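ThiJ/PfpI domain protein (Brachyspira murdochii, PDB 4HCJ) is of unknown function but belongs to the DJ-1/PfpI family of alpha-beta-alpha sandwich proteins, binds magnesium and is probably a hydrolase. Local coordinates at residues K6-L11 with E69-V74; I10-S15 with T38-T43; N124-S129 with N146-G151. One frame throughout, in Å; residues are numbered along the deposited sequence. Where two conformers were deposited one is given.

Contact 1: residues K6-L11 with E69-V74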
loop_
_atom_site.group_PDB
_atom_site.type_symbol
_atom_site.label_atom_id
_atom_site.label_comp_id
_atom_site.label_asym_id
_atom_site.label_seq_id
_atom_site.Cartn_x
_atom_site.Cartn_y
_atom_site.Cartn_z
ATOM N N LYS A 6 -16.580 10.137 3.108
ATOM C CA LYS A 6 -15.297 10.369 2.456
ATOM C C LYS A 6 -14.472 11.379 3.240
ATOM O O LYS A 6 -14.986 12.408 3.695
ATOM C CB LYS A 6 -15.478 10.837 1.017
ATOM C CG LYS A 6 -14.190 10.768 0.235
ATOM C CD LYS A 6 -14.354 11.172 -1.201
ATOM C CE LYS A 6 -13.046 10.962 -1.947
ATOM N NZ LYS A 6 -13.100 11.546 -3.309
ATOM N N THR A 7 -13.189 11.074 3.376
ATOM C CA THR A 7 -12.304 11.814 4.263
ATOM C C THR A 7 -11.196 12.581 3.551
ATOM O O THR A 7 -10.561 13.442 4.147
ATOM C CB THR A 7 -11.627 10.839 5.255
ATOM O OG1 THR A 7 -10.750 9.947 4.541
ATOM C CG2 THR A 7 -12.667 10.029 6.034
ATOM N N ASN A 8 -10.924 12.230 2.298
ATOM C CA ASN A 8 -9.775 12.770 1.580
ATOM C C ASN A 8 -8.460 12.489 2.310
ATOM O O ASN A 8 -7.526 13.279 2.225
ATOM C CB ASN A 8 -9.915 14.268 1.254
ATOM C CG ASN A 8 -11.093 14.560 0.325
ATOM O OD1 ASN A 8 -11.663 13.662 -0.289
ATOM N ND2 ASN A 8 -11.442 15.834 0.206
ATOM N N ASN A 9 -8.394 11.345 2.997
ATOM C CA ASN A 9 -7.189 10.918 3.706
ATOM C C ASN A 9 -6.740 9.541 3.209
ATOM O O ASN A 9 -7.572 8.669 2.936
ATOM C CB ASN A 9 -7.446 10.785 5.207
ATOM C CG ASN A 9 -7.786 12.096 5.879
ATOM O OD1 ASN A 9 -7.289 13.162 5.518
ATOM N ND2 ASN A 9 -8.632 12.010 6.893
ATOM N N ILE A 10 -5.426 9.344 3.141
ATOM C CA ILE A 10 -4.824 8.077 2.748
ATOM C C ILE A 10 -3.848 7.623 3.827
ATOM O O ILE A 10 -3.048 8.419 4.320
ATOM C CB ILE A 10 -4.105 8.202 1.389
ATOM C CG1 ILE A 10 -5.112 8.484 0.274
ATOM C CG2 ILE A 10 -3.263 6.951 1.075
ATOM C CD1 ILE A 10 -4.462 8.804 -1.057
ATOM N N LEU A 11 -3.912 6.345 4.180
ATOM C CA LEU A 11 -3.001 5.723 5.133
ATOM C C LEU A 11 -1.922 4.917 4.429
ATOM O O LEU A 11 -2.257 4.081 3.576
ATOM C CB LEU A 11 -3.771 4.761 6.028
ATOM C CG LEU A 11 -2.931 3.968 7.031
ATOM C CD1 LEU A 11 -2.331 4.895 8.100
ATOM C CD2 LEU A 11 -3.753 2.866 7.658
ATOM N N GLU A 69 -11.313 6.795 9.359
ATOM C CA GLU A 69 -10.582 8.040 9.156
ATOM C C GLU A 69 -9.840 8.117 7.827
ATOM O O GLU A 69 -9.134 9.091 7.583
ATOM C CB GLU A 69 -9.582 8.251 10.299
ATOM C CG GLU A 69 -10.227 8.322 11.679
ATOM C CD GLU A 69 -9.232 8.642 12.772
ATOM O OE1 GLU A 69 -9.675 8.912 13.905
ATOM O OE2 GLU A 69 -8.011 8.628 12.502
ATOM N N PHE A 70 -9.986 7.094 6.987
ATOM C CA PHE A 70 -9.239 7.014 5.726
ATOM C C PHE A 70 -10.099 6.516 4.579
ATOM O O PHE A 70 -11.030 5.751 4.788
ATOM C CB PHE A 70 -8.034 6.083 5.886
ATOM C CG PHE A 70 -7.045 6.553 6.901
ATOM C CD1 PHE A 70 -6.135 7.536 6.571
ATOM C CD2 PHE A 70 -7.024 6.013 8.185
ATOM C CE1 PHE A 70 -5.210 7.998 7.494
ATOM C CE2 PHE A 70 -6.098 6.467 9.119
ATOM C CZ PHE A 70 -5.196 7.467 8.773
ATOM N N ASP A 71 -9.756 6.927 3.358
ATOM C CA ASP A 71 -10.416 6.422 2.156
ATOM C C ASP A 71 -9.678 5.233 1.540
ATOM O O ASP A 71 -10.265 4.484 0.750
ATOM C CB ASP A 71 -10.506 7.526 1.098
ATOM C CG ASP A 71 -11.326 8.718 1.544
ATOM O OD1 ASP A 71 -12.195 8.576 2.436
ATOM O OD2 ASP A 71 -11.090 9.797 0.969
ATOM N N ALA A 72 -8.396 5.083 1.850
ATOM C CA ALA A 72 -7.536 4.088 1.221
ATOM C C ALA A 72 -6.402 3.762 2.161
ATOM O O ALA A 72 -5.989 4.615 2.969
ATOM C CB ALA A 72 -6.959 4.625 -0.076
ATOM N N VAL A 73 -5.878 2.554 2.005
ATOM C CA VAL A 73 -4.609 2.154 2.592
ATOM C C VAL A 73 -3.657 1.791 1.460
ATOM O O VAL A 73 -4.071 1.217 0.448
ATOM C CB VAL A 73 -4.791 0.996 3.611
ATOM C CG1 VAL A 73 -5.366 -0.266 2.953
ATOM C CG2 VAL A 73 -3.487 0.670 4.308
ATOM N N VAL A 74 -2.396 2.171 1.640
ATOM C CA VAL A 74 -1.331 1.915 0.667
ATOM C C VAL A 74 -0.197 1.172 1.357
ATOM O O VAL A 74 0.447 1.708 2.286
ATOM C CB VAL A 74 -0.803 3.230 0.078
ATOM C CG1 VAL A 74 0.418 2.986 -0.809
ATOM C CG2 VAL A 74 -1.907 3.965 -0.684
#
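Leu11 CB sits over the centre of one face of the Phe70 ring, 3.7 Å from the ring centroid and 12° off the normal, a CH-pi contact. The backbone N of Ile10 lies in the ring plane at its edge, while Leu11 CD1 reaches the rim atom CZ. A second flat group, the carboxylate of Asp71, receives the turn at Thr7 and Asn8. Its OD1 takes a bond from Thr7 N on the syn lone pair at 2.8 Å and a weak one from Thr7 OG1; OD2 takes a weak, bent bond from Asn8 N. Asp71 N donates to Asn9 O, whereas the next backbone N, of Ala72, is buried here with no partner in the model. Thr7 OG1 also accepts from Asn9 N, an ST turn that leads the chain into the strand. The Asn9 amide holds Glu69 O nearly in its own plane, with ND2 to O 3.0 Å. Farther along, Leu11 N donates almost straight to Ala72 O, and Val74 N reaches Leu11 O at 2.7 Å, as parallel strands do. On one side of the sheet Ile10 CG2 meets Val74 CG2 at 3.7 Å; on the other Leu11 CD2 packs against Val73 CG2. Phe97 of helix 88-99 covers Phe70, Leu11 and Val73, whereas Leu173 and Phe165 of helix 162-174 cover Ile10 and Val74. Strands 37-42 and 103-107 flank the pair.

Contact 2: residues I10-S15 with T38-T43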
loop_
_atom_site.group_PDB
_atom_site.type_symbol
_atom_site.label_atom_id
_atom_site.label_comp_id
_atom_site.label_asym_id
_atom_site.label_seq_id
_atom_site.Cartn_x
_atom_site.Cartn_y
_atom_site.Cartn_z
ATOM N N ILE A 10 -5.426 9.344 3.141
ATOM C CA ILE A 10 -4.824 8.077 2.748
ATOM C C ILE A 10 -3.848 7.623 3.827
ATOM O O ILE A 10 -3.048 8.419 4.320
ATOM C CB ILE A 10 -4.105 8.202 1.389
ATOM C CG1 ILE A 10 -5.112 8.484 0.274
ATOM C CG2 ILE A 10 -3.263 6.951 1.075
ATOM C CD1 ILE A 10 -4.462 8.804 -1.057
ATOM N N LEU A 11 -3.912 6.345 4.180
ATOM C CA LEU A 11 -3.001 5.723 5.133
ATOM C C LEU A 11 -1.922 4.917 4.429
ATOM O O LEU A 11 -2.257 4.081 3.576
ATOM C CB LEU A 11 -3.771 4.761 6.028
ATOM C CG LEU A 11 -2.931 3.968 7.031
ATOM C CD1 LEU A 11 -2.331 4.895 8.100
ATOM C CD2 LEU A 11 -3.753 2.866 7.658
ATOM N N TYR A 12 -0.658 5.122 4.787
ATOM C CA TYR A 12 0.404 4.211 4.410
ATOM C C TYR A 12 0.643 3.172 5.504
ATOM O O TYR A 12 0.567 3.482 6.701
ATOM C CB TYR A 12 1.700 4.965 4.190
ATOM C CG TYR A 12 1.772 5.853 2.980
ATOM C CD1 TYR A 12 2.024 5.316 1.723
ATOM C CD2 TYR A 12 1.608 7.233 3.086
ATOM C CE1 TYR A 12 2.131 6.109 0.604
ATOM C CE2 TYR A 12 1.728 8.046 1.966
ATOM C CZ TYR A 12 1.987 7.482 0.732
ATOM O OH TYR A 12 2.126 8.318 -0.353
ATOM N N VAL A 13 0.971 1.959 5.083
ATOM C CA VAL A 13 1.515 0.917 5.945
ATOM C C VAL A 13 2.894 0.582 5.402
ATOM O O VAL A 13 3.020 0.221 4.225
ATOM C CB VAL A 13 0.616 -0.346 5.919
ATOM C CG1 VAL A 13 1.316 -1.544 6.545
ATOM C CG2 VAL A 13 -0.721 -0.057 6.603
HETATM N N MSE A 14 3.937 0.712 6.225
HETATM C CA MSE A 14 5.281 0.445 5.734
HETATM C C MSE A 14 6.219 0.160 6.879
HETATM O O MSE A 14 5.923 0.442 8.050
HETATM C CB MSE A 14 5.795 1.597 4.854
HETATM C CG MSE A 14 6.128 2.874 5.598
HETATM SE SE MSE A 14 6.037 4.332 4.288
HETATM C CE MSE A 14 7.168 5.613 5.167
ATOM N N SER A 15 7.356 -0.439 6.547
ATOM C CA SER A 15 8.396 -0.718 7.524
ATOM C C SER A 15 9.095 0.574 7.946
ATOM O O SER A 15 9.378 1.447 7.116
ATOM C CB SER A 15 9.397 -1.730 6.955
ATOM O OG SER A 15 10.015 -1.252 5.772
ATOM N N THR A 38 -1.993 12.516 3.832
ATOM C CA THR A 38 -1.457 11.187 4.120
ATOM C C THR A 38 -0.972 11.077 5.551
ATOM O O THR A 38 -0.539 12.065 6.166
ATOM C CB THR A 38 -0.306 10.784 3.147
ATOM O OG1 THR A 38 0.854 11.594 3.381
ATOM C CG2 THR A 38 -0.722 10.899 1.687
ATOM N N LYS A 39 -1.062 9.864 6.079
ATOM C CA LYS A 39 -0.455 9.502 7.346
ATOM C C LYS A 39 0.329 8.223 7.132
ATOM O O LYS A 39 0.020 7.439 6.228
ATOM C CB LYS A 39 -1.519 9.277 8.426
ATOM C CG LYS A 39 -2.385 10.495 8.715
ATOM C CD LYS A 39 -1.609 11.564 9.449
ATOM C CE LYS A 39 -2.521 12.730 9.820
ATOM N NZ LYS A 39 -3.777 12.234 10.440
ATOM N N VAL A 40 1.329 8.011 7.980
ATOM C CA VAL A 40 2.119 6.781 7.971
ATOM C C VAL A 40 1.828 5.986 9.233
ATOM O O VAL A 40 1.909 6.525 10.348
ATOM C CB VAL A 40 3.631 7.088 7.891
ATOM C CG1 VAL A 40 4.460 5.837 8.106
ATOM C CG2 VAL A 40 3.980 7.740 6.569
ATOM N N SER A 41 1.531 4.701 9.047
ATOM C CA SER A 41 1.500 3.737 10.145
ATOM C C SER A 41 2.652 2.752 10.030
ATOM O O SER A 41 3.051 2.347 8.928
ATOM C CB SER A 41 0.161 3.006 10.264
ATOM O OG SER A 41 -0.091 2.107 9.194
ATOM N N SER A 42 3.180 2.368 11.186
ATOM C CA SER A 42 4.276 1.419 11.254
ATOM C C SER A 42 4.304 0.813 12.649
ATOM O O SER A 42 3.317 0.836 13.384
ATOM C CB SER A 42 5.606 2.081 10.864
ATOM O OG SER A 42 6.628 1.121 10.654
ATOM N N THR A 43 5.459 0.269 13.026
ATOM C CA THR A 43 5.573 -0.503 14.247
ATOM C C THR A 43 5.973 0.322 15.465
ATOM O O THR A 43 5.953 -0.201 16.577
ATOM C CB THR A 43 6.582 -1.642 14.061
ATOM O OG1 THR A 43 7.805 -1.094 13.561
ATOM C CG2 THR A 43 6.069 -2.705 13.087
#
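The Tyr12 ring crosses Thr38 at a slant, CE2 3.6 Å from Thr38 CB, with Thr38 OG1 in the ring plane at the edge. Tyr12 CG stands anti to the carbonyl carbon (chi1 -70°), beside the backbone N; the hydroxyl is hydrogen-bonded to Ser27. Ser41 holds OG between its backbone N and carbonyl carbon (chi1 69°), close enough to its own N-H for both to donate to Tyr12 O: N at 2.8 Å and OG at 2.9 Å. That oxygen is therefore gripped twice by one residue. The same OG lies 3.4 Å from Val13 CG2 and 3.7 Å from Leu11 CD1, so the hydroxyl is bordered by apolar branches. Selenomethionine Met14 stretches its extended chain across Val40 at about a right angle, CE meeting CG1 at 4.0 Å. Beyond it Ser42 OG donates to Met14 O at 2.8 Å in the carbonyl plane, extending the pairing past the end of strand 10-13. Between these side chains runs a parallel ladder, in which Lys39 N donates to Ile10 O, Tyr12 N to Lys39 O and Met14 N to Ser41 O. The two strands are joined through helix 21-33 as a beta-alpha-beta unit; Phe31 of that helix packs on Ile10 and Tyr12, and Tyr24 meets the Tyr12 ring edge-to-face. Strand 72-75 flanks one side of the pair and strand 55-61 the other.

Contact 3: residues N124-S129 with N146-G151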
loop_
_atom_site.group_PDB
_atom_site.type_symbol
_atom_site.label_atom_id
_atom_site.label_comp_id
_atom_site.label_asym_id
_atom_site.label_seq_id
_atom_site.Cartn_x
_atom_site.Cartn_y
_atom_site.Cartn_z
ATOM N N ASN A 124 -6.953 -10.029 -10.278
ATOM C CA ASN A 124 -5.892 -9.594 -11.180
ATOM C C ASN A 124 -5.034 -8.531 -10.518
ATOM O O ASN A 124 -5.558 -7.518 -10.025
ATOM C CB ASN A 124 -6.470 -9.009 -12.466
ATOM C CG ASN A 124 -7.230 -10.029 -13.284
ATOM O OD1 ASN A 124 -7.125 -11.234 -13.092
ATOM N ND2 ASN A 124 -7.992 -9.541 -14.232
ATOM N N VAL A 125 -3.721 -8.753 -10.529
ATOM C CA VAL A 125 -2.772 -7.880 -9.855
ATOM C C VAL A 125 -1.482 -7.809 -10.642
ATOM O O VAL A 125 -1.264 -8.573 -11.590
ATOM C CB VAL A 125 -2.441 -8.377 -8.419
ATOM C CG1 VAL A 125 -3.695 -8.560 -7.582
ATOM C CG2 VAL A 125 -1.610 -9.649 -8.458
ATOM N N THR A 126 -0.606 -6.905 -10.209
ATOM C CA THR A 126 0.783 -7.007 -10.568
ATOM C C THR A 126 1.613 -6.898 -9.287
ATOM O O THR A 126 1.060 -6.693 -8.202
ATOM C CB THR A 126 1.168 -5.981 -11.649
ATOM O OG1 THR A 126 2.503 -6.260 -12.072
ATOM C CG2 THR A 126 1.041 -4.549 -11.126
ATOM N N CYS A 127 2.922 -7.084 -9.400
ATOM C CA CYS A 127 3.773 -7.161 -8.218
ATOM C C CYS A 127 5.209 -7.091 -8.655
ATOM O O CYS A 127 5.512 -7.080 -9.845
ATOM C CB CYS A 127 3.525 -8.467 -7.438
ATOM S SG CYS A 127 3.943 -9.969 -8.355
ATOM N N LEU A 128 6.099 -6.998 -7.681
ATOM C CA LEU A 128 7.512 -7.010 -7.948
ATOM C C LEU A 128 7.848 -8.371 -8.558
ATOM O O LEU A 128 7.432 -9.420 -8.057
ATOM C CB LEU A 128 8.274 -6.768 -6.644
ATOM C CG LEU A 128 9.743 -6.403 -6.750
ATOM C CD1 LEU A 128 9.920 -5.011 -7.384
ATOM C CD2 LEU A 128 10.353 -6.469 -5.367
ATOM N N SER A 129 8.604 -8.359 -9.645
ATOM C CA SER A 129 8.956 -9.592 -10.318
ATOM C C SER A 129 9.535 -10.668 -9.374
ATOM O O SER A 129 9.140 -11.833 -9.415
ATOM C CB SER A 129 9.950 -9.285 -11.425
ATOM O OG SER A 129 10.233 -10.459 -12.136
ATOM N N ASN A 146 2.319 -2.602 -15.431
ATOM C CA ASN A 146 2.950 -1.855 -14.353
ATOM C C ASN A 146 2.005 -1.544 -13.197
ATOM O O ASN A 146 2.448 -1.465 -12.049
ATOM C CB ASN A 146 3.535 -0.554 -14.905
ATOM C CG ASN A 146 4.729 -0.816 -15.809
ATOM O OD1 ASN A 146 5.693 -1.452 -15.399
ATOM N ND2 ASN A 146 4.637 -0.412 -17.062
ATOM N N VAL A 147 0.728 -1.323 -13.514
ATOM C CA VAL A 147 -0.306 -0.993 -12.535
ATOM C C VAL A 147 -1.574 -1.724 -12.944
ATOM O O VAL A 147 -1.882 -1.825 -14.147
ATOM C CB VAL A 147 -0.614 0.536 -12.515
ATOM C CG1 VAL A 147 -1.674 0.864 -11.477
ATOM C CG2 VAL A 147 0.645 1.343 -12.257
ATOM N N VAL A 148 -2.306 -2.251 -11.965
ATOM C CA VAL A 148 -3.567 -2.943 -12.229
ATOM C C VAL A 148 -4.617 -2.462 -11.250
ATOM O O VAL A 148 -4.434 -2.540 -10.031
ATOM C CB VAL A 148 -3.450 -4.486 -12.112
ATOM C CG1 VAL A 148 -4.795 -5.165 -12.356
ATOM C CG2 VAL A 148 -2.375 -5.033 -13.047
ATOM N N VAL A 149 -5.739 -1.985 -11.786
ATOM C CA VAL A 149 -6.896 -1.612 -10.986
ATOM C C VAL A 149 -7.943 -2.710 -11.123
ATOM O O VAL A 149 -8.406 -2.995 -12.236
ATOM C CB VAL A 149 -7.498 -0.264 -11.456
ATOM C CG1 VAL A 149 -8.793 0.042 -10.706
ATOM C CG2 VAL A 149 -6.482 0.860 -11.288
ATOM N N SER A 150 -8.320 -3.314 -9.998
ATOM C CA SER A 150 -9.322 -4.378 -9.959
ATOM C C SER A 150 -10.365 -3.997 -8.917
ATOM O O SER A 150 -10.261 -4.369 -7.744
ATOM C CB SER A 150 -8.663 -5.721 -9.626
ATOM O OG SER A 150 -7.784 -6.065 -10.682
ATOM N N GLY A 151 -11.353 -3.209 -9.331
ATOM C CA GLY A 151 -12.327 -2.688 -8.394
ATOM C C GLY A 151 -11.669 -1.764 -7.386
ATOM O O GLY A 151 -11.043 -0.776 -7.766
HETATM O O HOH W 1 -4.710 -5.110 -8.647
#
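Asn124 O is gripped by two donors: the hydroxyl of Ser150, with OG to O 2.7 Å, and a water 2.9 Å from that same O. The hydroxyl meets the carbonyl at a C=O...donor angle of 133°, tilted from its plane. Ser150 OG lies anti to its own carbonyl carbon (chi1 -65°), and at this position it also comes 3.7 Å from Asn124 CB. The water gives its second hydrogen to Val148 O, so a side chain and a solvent molecule join two backbones that make no direct backbone bond here. Val148 fills the middle of the contact with its two branches spread over the opposing chain. CG1, anti to its backbone N, touches Asn124 O at 3.4 Å, while CG2 meets Val125 C and Thr126 N, each at 3.8 Å. At the far end Thr126 turns its methyl CG2 to Asn146 O at 3.5 Å; its hydroxyl is bonded instead to Glu145 O. The amide of Asn124 is likewise engaged elsewhere, OD1 accepting from Asn141, and Val125 pairs with Asn141 and Met143 in a small parallel sheet. The touching parts, 124-126 and 146-150, run roughly antiparallel, 154° apart, yet they do not form a ladder. Strand 147-150 is the outermost strand at this end of the main sheet, bonded to strand 153-156, and the short 124-125 strand packs against it. The arrangement is thus a junction between a small two-stranded sheet and the border of the central sheet in an alpha-beta-alpha sandwich.

Contacts 1 and 2 both use strand 9-13 and share Ile10 and Leu11: this strand has strand 72-75 on one side and strand 37-42 on the other. Their centres are 11 Å apart, and they touch through a probable hydrogen bond of Val13 N to Val74 O (2.9 Å) and by packing, as of Val73 CG2 on Val13 CG2. Contact 3 opens later in the chain, its centre about 20 Å from each of the others, and touches neither. It lies across the chain's centre from contact 2. Contacts 1 and 2 thus build adjacent parallel strands of the mixed sheet of the DJ-1/PfpI sandwich, while contact 3 sets the small 124-125 strand against its far edge, strand 147-150.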